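Local structure of delta (Bacillus subtilis, 3ZH9) at residues Asp4-Leu9 with Val32-Gln37; His15-Leu20 with Ser104-Pro109; Lys160-Thr165 with Glu188-Cys193. The protein probably acts as the wrench of the clamp loader, opening the ring-shaped beta sliding clamp for loading onto primed DNA during replication. One frame throughout, in Å; residues are numbered along the deposited sequence.

Contact 1. Residues Asp4-Leu9 with Val32-Gln37; sequences DVWKSL and VSRIRQ
Arg34 lies across the indole of Trp6, bridging helices 2-10 and 25-39, which run almost parallel, at 10° between local axes. The arginine can be followed outward atom by atom. Its CB touches the methyl CD1 of Leu9 at 3.9 Å. With CG beside the backbone N (chi1 -78°) and the chain extended as far as NE, the next atoms are carried out over the ring. Arg34 CD sits squarely above the five-membered ring of Trp6, 3.6 Å from its centroid, in a CH-pi contact. NE follows over CD2 and CE2, Arg34 CZ comes 3.5 Å from Trp6 CE3, and the guanidinium lies flat on the indole, planes 8° apart. This is a stack and a cation-pi interaction at once.

At the tip, NH2 rests against CZ3, while Arg34 NH1 donates to a water at 3.1 Å, in the guanidinium plane. The same water donates to Trp6 O at 2.8 Å, tying the arginine to the backbone carbonyl of its own stacking partner. Further along, Leu9 CD1 presses tightly on Ile35 CG1 at 3.5 Å.

Within helix 25-39, Arg34 NE forms a salt bridge with Glu30, and Thr31 bonds to Trp6 NE1. The two helices, joined in sequence through strand 17-21, flank the parallel sheet of the AAA+-like domain: Ile35 packs on Leu77 of strand 76-81, Val5 on Phe139 and Met141 of strand 139-142.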
loop_
_atom_site.group_PDB
_atom_site.type_symbol
_atom_site.label_atom_id
_atom_site.label_comp_id
_atom_site.label_asym_id
_atom_site.label_seq_id
_atom_site.Cartn_x
_atom_site.Cartn_y
_atom_site.Cartn_z
ATOM N N ASP A 4 -8.412 -15.419 3.949
ATOM C CA ASP A 4 -9.314 -16.155 4.837
ATOM C C ASP A 4 -10.612 -15.352 4.978
ATOM O O ASP A 4 -11.707 -15.860 4.746
ATOM C CB ASP A 4 -8.615 -16.373 6.176
ATOM C CG ASP A 4 -9.522 -16.986 7.254
ATOM O OD1 ASP A 4 -10.236 -17.989 7.005
ATOM O OD2 ASP A 4 -9.488 -16.460 8.387
ATOM N N VAL A 5 -10.475 -14.082 5.333
ATOM C CA VAL A 5 -11.623 -13.203 5.404
ATOM C C VAL A 5 -12.384 -13.141 4.072
ATOM O O VAL A 5 -13.598 -13.321 4.053
ATOM C CB VAL A 5 -11.241 -11.796 5.899
ATOM C CG1 VAL A 5 -12.474 -10.850 5.898
ATOM C CG2 VAL A 5 -10.668 -11.892 7.288
ATOM N N TRP A 6 -11.686 -12.915 2.961
ATOM C CA TRP A 6 -12.384 -12.744 1.682
ATOM C C TRP A 6 -13.191 -13.975 1.311
ATOM O O TRP A 6 -14.342 -13.870 0.900
ATOM C CB TRP A 6 -11.424 -12.370 0.545
ATOM C CG TRP A 6 -10.767 -11.018 0.724
ATOM C CD1 TRP A 6 -10.926 -10.154 1.778
ATOM C CD2 TRP A 6 -9.842 -10.387 -0.173
ATOM N NE1 TRP A 6 -10.157 -9.030 1.592
ATOM C CE2 TRP A 6 -9.480 -9.150 0.401
ATOM C CE3 TRP A 6 -9.288 -10.748 -1.406
ATOM C CZ2 TRP A 6 -8.595 -8.270 -0.223
ATOM C CZ3 TRP A 6 -8.405 -9.868 -2.023
ATOM C CH2 TRP A 6 -8.068 -8.649 -1.431
ATOM N N LYS A 7 -12.585 -15.143 1.475
ATOM C CA LYS A 7 -13.258 -16.406 1.207
ATOM C C LYS A 7 -14.449 -16.634 2.148
ATOM O O LYS A 7 -15.505 -17.094 1.716
ATOM C CB LYS A 7 -12.254 -17.550 1.334
ATOM C CG LYS A 7 -12.738 -18.904 0.861
ATOM C CD LYS A 7 -11.617 -19.926 1.024
ATOM C CE LYS A 7 -11.994 -21.290 0.468
ATOM N NZ LYS A 7 -12.136 -21.274 -1.016
ATOM N N SER A 8 -14.276 -16.306 3.425
ATOM C CA SER A 8 -15.364 -16.415 4.409
ATOM C C SER A 8 -16.585 -15.581 4.005
ATOM O O SER A 8 -17.716 -16.063 4.029
ATOM C CB SER A 8 -14.901 -15.946 5.793
ATOM O OG SER A 8 -14.061 -16.903 6.376
ATOM N N LEU A 9 -16.341 -14.326 3.639
ATOM C CA LEU A 9 -17.417 -13.420 3.269
ATOM C C LEU A 9 -18.214 -13.997 2.111
ATOM O O LEU A 9 -19.441 -13.897 2.088
ATOM C CB LEU A 9 -16.868 -12.043 2.893
ATOM C CG LEU A 9 -16.259 -11.249 4.045
ATOM C CD1 LEU A 9 -15.708 -9.929 3.544
ATOM C CD2 LEU A 9 -17.329 -11.018 5.122
ATOM N N VAL A 32 -12.741 -3.893 3.942
ATOM C CA VAL A 32 -13.874 -3.115 4.426
ATOM C C VAL A 32 -14.920 -3.006 3.320
ATOM O O VAL A 32 -16.120 -3.099 3.561
ATOM C CB VAL A 32 -13.424 -1.704 4.864
ATOM C CG1 VAL A 32 -14.604 -0.741 4.887
ATOM C CG2 VAL A 32 -12.742 -1.767 6.217
ATOM N N SER A 33 -14.447 -2.827 2.093
ATOM C CA SER A 33 -15.341 -2.718 0.952
ATOM C C SER A 33 -16.087 -4.032 0.693
ATOM O O SER A 33 -17.290 -4.034 0.413
ATOM C CB SER A 33 -14.555 -2.277 -0.291
ATOM O OG SER A 33 -15.423 -2.101 -1.391
ATOM N N ARG A 34 -15.378 -5.155 0.787
ATOM C CA ARG A 34 -16.025 -6.450 0.592
ATOM C C ARG A 34 -17.026 -6.727 1.709
ATOM O O ARG A 34 -18.048 -7.382 1.492
ATOM C CB ARG A 34 -14.993 -7.581 0.492
ATOM C CG ARG A 34 -14.315 -7.669 -0.886
ATOM C CD ARG A 34 -13.009 -8.471 -0.822
ATOM N NE ARG A 34 -12.284 -8.420 -2.090
ATOM C CZ ARG A 34 -12.188 -9.429 -2.953
ATOM N NH1 ARG A 34 -12.767 -10.599 -2.694
ATOM N NH2 ARG A 34 -11.497 -9.271 -4.076
ATOM N N ILE A 35 -16.747 -6.232 2.906
ATOM C CA ILE A 35 -17.671 -6.507 4.000
ATOM C C ILE A 35 -18.934 -5.691 3.782
ATOM O O ILE A 35 -20.030 -6.171 4.021
ATOM C CB ILE A 35 -17.079 -6.201 5.376
ATOM C CG1 ILE A 35 -16.021 -7.246 5.748
ATOM C CG2 ILE A 35 -18.193 -6.179 6.432
ATOM C CD1 ILE A 35 -15.144 -6.837 6.942
ATOM N N ARG A 36 -18.755 -4.461 3.308
ATOM C CA ARG A 36 -19.860 -3.563 2.989
ATOM C C ARG A 36 -20.754 -4.142 1.893
ATOM O O ARG A 36 -21.976 -4.192 2.039
ATOM C CB ARG A 36 -19.308 -2.207 2.555
ATOM C CG ARG A 36 -20.360 -1.154 2.245
ATOM C CD ARG A 36 -19.694 0.089 1.666
ATOM N NE ARG A 36 -18.460 0.416 2.381
ATOM C CZ ARG A 36 -17.653 1.426 2.067
ATOM N NH1 ARG A 36 -17.947 2.221 1.046
ATOM N NH2 ARG A 36 -16.554 1.642 2.778
ATOM N N GLN A 37 -20.138 -4.581 0.800
ATOM C CA GLN A 37 -20.858 -5.229 -0.297
ATOM C C GLN A 37 -21.623 -6.445 0.200
ATOM O O GLN A 37 -22.642 -6.829 -0.369
ATOM C CB GLN A 37 -19.877 -5.667 -1.398
ATOM C CG GLN A 37 -19.348 -4.511 -2.225
ATOM C CD GLN A 37 -18.168 -4.886 -3.122
ATOM O OE1 GLN A 37 -17.718 -6.036 -3.155
ATOM N NE2 GLN A 37 -17.663 -3.901 -3.858
HETATM O O HOH W 1 -14.805 -11.547 -0.587
#

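Contact 2. Residues His15-Leu20 with Ser104-Pro109; sequences HPVYCL and SYIQSP
This is an apolar strand-to-helix contact at the N-terminal end of an inner strand of the parallel sheet, where Val17 and Pro16 meet Ile106 and Pro109. The sheet has strand order 2-3-4-1-5, the order of the AAA+ branch of P-loop NTPases, in keeping with the family of this protein. Strand 17-21 lies between strands 113-119 and 139-142, and helix 99-107 ends over its beginning, just before the chain turns back into strand 113-119.

Val17 does most of the work, one methyl to each partner. Its CG1, anti to the backbone N (chi1 -177°), faces Ile106 CG2 at 4.2 Å, a loose touch. The other methyl, Val17 CG2, meets the proline ring, 3.7 Å from Pro109 CB. The two side chains cross Val17 at about a right angle. Ile106 keeps CG1 between its backbone N and carbonyl carbon, and CG2 is the branch left to meet the valine; the residue also packs on Ala133 and Leu134 of helix 129-137. At the border of the contact Pro16 CB touches Pro109 CG at 3.9 Å.

Pro109 also packs on the Tyr105 ring, its CA 3.7 Å above the ring plane, offset toward the rim. The hydroxyl of that tyrosine takes a hydrogen bond from Ala110 N, and a water stands 2.6 Å from Tyr105 OH and 2.7 Å from Pro16 O.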
loop_
_atom_site.group_PDB
_atom_site.type_symbol
_atom_site.label_atom_id
_atom_site.label_comp_id
_atom_site.label_asym_id
_atom_site.label_seq_id
_atom_site.Cartn_x
_atom_site.Cartn_y
_atom_site.Cartn_z
ATOM N N HIS A 15 -19.131 -12.277 10.536
ATOM C CA HIS A 15 -19.142 -12.310 11.985
ATOM C C HIS A 15 -19.482 -10.943 12.586
ATOM O O HIS A 15 -19.418 -9.937 11.906
ATOM C CB HIS A 15 -17.815 -12.893 12.487
ATOM C CG HIS A 15 -17.481 -14.206 11.831
ATOM N ND1 HIS A 15 -18.267 -15.333 11.977
ATOM C CD2 HIS A 15 -16.483 -14.553 10.980
ATOM C CE1 HIS A 15 -17.751 -16.324 11.270
ATOM N NE2 HIS A 15 -16.670 -15.876 10.652
ATOM N N PRO A 16 -19.897 -10.927 13.857
ATOM C CA PRO A 16 -20.365 -9.680 14.485
ATOM C C PRO A 16 -19.231 -8.687 14.761
ATOM O O PRO A 16 -19.502 -7.497 14.825
ATOM C CB PRO A 16 -20.998 -10.155 15.803
ATOM C CG PRO A 16 -21.312 -11.619 15.579
ATOM C CD PRO A 16 -20.181 -12.114 14.682
ATOM N N VAL A 17 -17.996 -9.165 14.925
ATOM C CA VAL A 17 -16.875 -8.281 15.268
ATOM C C VAL A 17 -15.609 -8.650 14.473
ATOM O O VAL A 17 -15.158 -9.815 14.485
ATOM C CB VAL A 17 -16.539 -8.317 16.787
ATOM C CG1 VAL A 17 -15.424 -7.345 17.115
ATOM C CG2 VAL A 17 -17.762 -8.020 17.645
ATOM N N TYR A 18 -15.048 -7.659 13.779
ATOM C CA TYR A 18 -13.742 -7.812 13.112
ATOM C C TYR A 18 -12.766 -6.782 13.636
ATOM O O TYR A 18 -13.149 -5.669 14.011
ATOM C CB TYR A 18 -13.827 -7.605 11.601
ATOM C CG TYR A 18 -14.620 -8.645 10.870
ATOM C CD1 TYR A 18 -16.012 -8.595 10.855
ATOM C CD2 TYR A 18 -13.985 -9.687 10.204
ATOM C CE1 TYR A 18 -16.750 -9.533 10.175
ATOM C CE2 TYR A 18 -14.717 -10.655 9.537
ATOM C CZ TYR A 18 -16.101 -10.563 9.512
ATOM O OH TYR A 18 -16.847 -11.506 8.850
ATOM N N CYS A 19 -11.496 -7.161 13.648
ATOM C CA CYS A 19 -10.432 -6.223 13.891
ATOM C C CYS A 19 -9.424 -6.360 12.764
ATOM O O CYS A 19 -8.698 -7.374 12.655
ATOM C CB CYS A 19 -9.774 -6.446 15.258
ATOM S SG CYS A 19 -8.459 -5.217 15.592
ATOM N N LEU A 20 -9.408 -5.350 11.907
ATOM C CA LEU A 20 -8.525 -5.341 10.749
ATOM C C LEU A 20 -7.359 -4.418 11.090
ATOM O O LEU A 20 -7.555 -3.238 11.402
ATOM C CB LEU A 20 -9.269 -4.836 9.504
ATOM C CG LEU A 20 -10.721 -5.307 9.298
ATOM C CD1 LEU A 20 -11.336 -4.732 8.009
ATOM C CD2 LEU A 20 -10.821 -6.812 9.294
ATOM N N SER A 104 -16.841 -4.249 26.720
ATOM C CA SER A 104 -18.147 -4.825 27.015
ATOM C C SER A 104 -18.899 -5.193 25.749
ATOM O O SER A 104 -19.484 -6.263 25.672
ATOM C CB SER A 104 -19.003 -3.859 27.840
ATOM O OG SER A 104 -18.618 -3.873 29.202
ATOM N N TYR A 105 -18.900 -4.289 24.769
ATOM C CA TYR A 105 -19.590 -4.545 23.506
ATOM C C TYR A 105 -19.038 -5.759 22.749
ATOM O O TYR A 105 -19.810 -6.607 22.316
ATOM C CB TYR A 105 -19.589 -3.325 22.563
ATOM C CG TYR A 105 -20.329 -3.646 21.283
ATOM C CD1 TYR A 105 -21.714 -3.521 21.209
ATOM C CD2 TYR A 105 -19.660 -4.148 20.177
ATOM C CE1 TYR A 105 -22.407 -3.853 20.054
ATOM C CE2 TYR A 105 -20.340 -4.493 19.024
ATOM C CZ TYR A 105 -21.710 -4.339 18.962
ATOM O OH TYR A 105 -22.397 -4.678 17.819
ATOM N N ILE A 106 -17.724 -5.836 22.556
ATOM C CA ILE A 106 -17.185 -6.937 21.748
ATOM C C ILE A 106 -17.352 -8.273 22.467
ATOM O O ILE A 106 -17.396 -9.324 21.844
ATOM C CB ILE A 106 -15.707 -6.747 21.318
ATOM C CG1 ILE A 106 -14.753 -7.131 22.442
ATOM C CG2 ILE A 106 -15.427 -5.316 20.746
ATOM C CD1 ILE A 106 -13.319 -7.174 21.958
ATOM N N GLN A 107 -17.472 -8.216 23.785
ATOM C CA GLN A 107 -17.690 -9.421 24.578
ATOM C C GLN A 107 -19.131 -9.907 24.467
ATOM O O GLN A 107 -19.413 -11.087 24.642
ATOM C CB GLN A 107 -17.302 -9.160 26.032
ATOM C CG GLN A 107 -15.840 -8.755 26.170
ATOM C CD GLN A 107 -15.484 -8.259 27.557
ATOM O OE1 GLN A 107 -16.360 -7.939 28.369
ATOM N NE2 GLN A 107 -14.184 -8.190 27.840
ATOM N N SER A 108 -20.040 -8.989 24.159
ATOM C CA SER A 108 -21.449 -9.328 23.983
ATOM C C SER A 108 -22.064 -8.425 22.913
ATOM O O SER A 108 -22.813 -7.495 23.231
ATOM C CB SER A 108 -22.193 -9.159 25.312
ATOM O OG SER A 108 -23.562 -9.472 25.150
ATOM N N PRO A 109 -21.727 -8.677 21.637
ATOM C CA PRO A 109 -22.047 -7.696 20.589
ATOM C C PRO A 109 -23.459 -7.903 20.064
ATOM O O PRO A 109 -24.070 -8.926 20.362
ATOM C CB PRO A 109 -21.004 -8.002 19.503
ATOM C CG PRO A 109 -20.788 -9.507 19.642
ATOM C CD PRO A 109 -20.908 -9.796 21.129
HETATM O O HOH W 2 -21.519 -6.674 16.409
#

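Contact 3. Residues Lys160-Thr165 with Glu188-Cys193; sequences KTEQKT and EIQKLC
Glu162 and Gln190 reach each other because both chains fold back at the second torsion, chi2 -56° in the glutamate and -59° in the glutamine. Each starts with CG beside its own backbone N, and the bends turn the carboxylate and the amide into the same spot, where the two side chains cross at about a right angle and their planes stand 76° apart. Gln190 OE1 lies over the face of the carboxylate, 3.3 Å from Glu162 CD. The direct bond, Gln190 NE2 to Glu162 OE2, is long at 3.4 Å and weak, the nitrogen coming from well above the carboxylate plane.

A water ties Thr161 OG1 (2.9 Å) to Glu162 OE2 (2.7 Å), donating to both, and takes only a weak bond from Gln190 NE2. With an alanine at Glu162 the water loses one acceptor, and Gln190 NE2 is likely to be left without its carboxylate partner and freer to turn.

Next to this polar cluster the contact turns apolar. The sulfur of Cys193 touches the aliphatic parts of two side chains, its SG 3.6 Å from Glu162 CB and 3.6 Å from Lys164 CG. Lys164 then runs past the helix end, and its NZ bonds to the carbonyl oxygens of Gly197 and Arg199.

The turn that presents these residues is a Schellman motif closing helix 148-160: Gln163, at positive phi, is its C-prime residue, Lys164 N bonds to Ala159 O, and Gln163 N to Lys160 O at 3.0 Å. From there the chain enters the short parallel pair 165-166 with 201-202, where Cys193 also packs on Ile202. Helices 148-160, 168-177 and 182-195 form a helical region after the sheet domain, consistent with the lid of the AAA+ fold.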
loop_
_atom_site.group_PDB
_atom_site.type_symbol
_atom_site.label_atom_id
_atom_site.label_comp_id
_atom_site.label_asym_id
_atom_site.label_seq_id
_atom_site.Cartn_x
_atom_site.Cartn_y
_atom_site.Cartn_z
ATOM N N LYS A 160 -5.778 -17.376 -7.351
ATOM C CA LYS A 160 -6.701 -18.423 -6.918
ATOM C C LYS A 160 -8.082 -17.894 -6.518
ATOM O O LYS A 160 -9.084 -18.584 -6.690
ATOM C CB LYS A 160 -6.102 -19.235 -5.771
ATOM C CG LYS A 160 -4.916 -20.113 -6.152
ATOM C CD LYS A 160 -4.409 -20.835 -4.908
ATOM C CE LYS A 160 -3.157 -21.637 -5.178
ATOM N NZ LYS A 160 -2.603 -22.165 -3.906
ATOM N N THR A 161 -8.146 -16.679 -5.979
ATOM C CA THR A 161 -9.438 -16.131 -5.585
ATOM C C THR A 161 -10.334 -15.841 -6.791
ATOM O O THR A 161 -11.535 -15.620 -6.637
ATOM C CB THR A 161 -9.302 -14.853 -4.746
ATOM O OG1 THR A 161 -9.006 -13.740 -5.602
ATOM C CG2 THR A 161 -8.210 -15.016 -3.691
ATOM N N GLU A 162 -9.742 -15.829 -7.987
ATOM C CA GLU A 162 -10.498 -15.624 -9.219
ATOM C C GLU A 162 -10.610 -16.923 -10.020
ATOM O O GLU A 162 -10.971 -16.900 -11.200
ATOM C CB GLU A 162 -9.855 -14.513 -10.062
ATOM C CG GLU A 162 -9.973 -13.134 -9.418
ATOM C CD GLU A 162 -11.426 -12.759 -9.112
ATOM O OE1 GLU A 162 -12.327 -13.172 -9.876
ATOM O OE2 GLU A 162 -11.666 -12.057 -8.104
ATOM N N GLN A 163 -10.294 -18.045 -9.366
ATOM C CA GLN A 163 -10.318 -19.378 -9.975
ATOM C C GLN A 163 -9.280 -19.564 -11.077
ATOM O O GLN A 163 -9.423 -20.443 -11.942
ATOM C CB GLN A 163 -11.717 -19.755 -10.495
ATOM C CG GLN A 163 -12.765 -19.931 -9.388
ATOM C CD GLN A 163 -13.368 -18.606 -8.957
ATOM O OE1 GLN A 163 -13.903 -17.863 -9.784
ATOM N NE2 GLN A 163 -13.270 -18.293 -7.666
ATOM N N LYS A 164 -8.227 -18.757 -11.035
ATOM C CA LYS A 164 -7.132 -18.906 -11.984
ATOM C C LYS A 164 -5.872 -19.298 -11.238
ATOM O O LYS A 164 -5.875 -19.383 -10.011
ATOM C CB LYS A 164 -6.896 -17.594 -12.742
ATOM C CG LYS A 164 -8.115 -17.099 -13.497
ATOM C CD LYS A 164 -8.578 -18.157 -14.501
ATOM C CE LYS A 164 -9.818 -17.702 -15.247
ATOM N NZ LYS A 164 -10.202 -18.673 -16.319
ATOM N N THR A 165 -4.791 -19.522 -11.978
ATOM C CA THR A 165 -3.497 -19.782 -11.365
ATOM C C THR A 165 -2.410 -18.964 -12.048
ATOM O O THR A 165 -2.579 -18.499 -13.179
ATOM C CB THR A 165 -3.122 -21.257 -11.459
ATOM O OG1 THR A 165 -3.068 -21.637 -12.838
ATOM C CG2 THR A 165 -4.159 -22.116 -10.738
ATOM N N GLU A 188 -3.818 -5.627 -11.864
ATOM C CA GLU A 188 -3.292 -6.345 -13.021
ATOM C C GLU A 188 -3.716 -7.816 -13.008
ATOM O O GLU A 188 -3.979 -8.397 -14.059
ATOM C CB GLU A 188 -1.761 -6.227 -13.106
ATOM C CG GLU A 188 -1.243 -4.804 -13.247
ATOM C CD GLU A 188 -1.800 -4.058 -14.478
ATOM O OE1 GLU A 188 -2.232 -4.703 -15.453
ATOM O OE2 GLU A 188 -1.800 -2.811 -14.466
ATOM N N ILE A 189 -3.763 -8.424 -11.825
ATOM C CA ILE A 189 -4.275 -9.792 -11.717
ATOM C C ILE A 189 -5.739 -9.884 -12.204
ATOM O O ILE A 189 -6.090 -10.786 -12.953
ATOM C CB ILE A 189 -4.121 -10.367 -10.287
ATOM C CG1 ILE A 189 -2.655 -10.740 -10.007
ATOM C CG2 ILE A 189 -5.045 -11.567 -10.088
ATOM C CD1 ILE A 189 -2.103 -11.887 -10.865
ATOM N N GLN A 190 -6.583 -8.932 -11.820
ATOM C CA GLN A 190 -7.974 -8.928 -12.310
ATOM C C GLN A 190 -8.048 -8.783 -13.830
ATOM O O GLN A 190 -8.887 -9.407 -14.502
ATOM C CB GLN A 190 -8.791 -7.803 -11.663
ATOM C CG GLN A 190 -8.951 -7.914 -10.129
ATOM C CD GLN A 190 -9.640 -9.199 -9.664
ATOM O OE1 GLN A 190 -10.276 -9.915 -10.445
ATOM N NE2 GLN A 190 -9.519 -9.488 -8.377
ATOM N N LYS A 191 -7.193 -7.928 -14.370
ATOM C CA LYS A 191 -7.139 -7.745 -15.816
ATOM C C LYS A 191 -6.662 -9.018 -16.477
ATOM O O LYS A 191 -7.186 -9.413 -17.519
ATOM C CB LYS A 191 -6.205 -6.596 -16.184
ATOM C CG LYS A 191 -6.831 -5.214 -16.028
ATOM C CD LYS A 191 -5.748 -4.122 -16.017
ATOM C CE LYS A 191 -4.979 -4.121 -17.326
ATOM N NZ LYS A 191 -3.772 -3.239 -17.265
ATOM N N LEU A 192 -5.672 -9.667 -15.866
ATOM C CA LEU A 192 -5.105 -10.885 -16.450
ATOM C C LEU A 192 -6.108 -12.027 -16.409
ATOM O O LEU A 192 -6.208 -12.779 -17.365
ATOM C CB LEU A 192 -3.784 -11.282 -15.778
ATOM C CG LEU A 192 -2.558 -10.406 -16.128
ATOM C CD1 LEU A 192 -1.453 -10.439 -15.047
ATOM C CD2 LEU A 192 -1.989 -10.822 -17.504
ATOM N N CYS A 193 -6.844 -12.158 -15.306
ATOM C CA CYS A 193 -7.825 -13.231 -15.185
ATOM C C CYS A 193 -8.890 -13.116 -16.260
ATOM O O CYS A 193 -9.285 -14.116 -16.827
ATOM C CB CYS A 193 -8.461 -13.256 -13.789
ATOM S SG CYS A 193 -7.308 -13.753 -12.490
HETATM O O HOH W 3 -10.552 -11.294 -5.784
#

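Contacts 1 and 2 belong to the same alpha/beta domain, their centres about 16 Å apart, and they interlock along the chain: helix 2-10, strand 17-21 and helix 25-39 follow one another, and helix 99-107 comes later. Both helices of contact 1 touch the strand whose start takes part in contact 2: Val32 CG2 meets Leu20 CD1 at 3.7 Å, and Leu9 CD2 meets Tyr18 OH at 3.8 Å. Contact 3 follows in sequence, in the helical part beyond strand 139-142. Its centre is about 17 Å from that of contact 1, nearest atoms about 5 Å apart, and about 32 Å from that of contact 2. The helix pair thus lies nearer the helical domain.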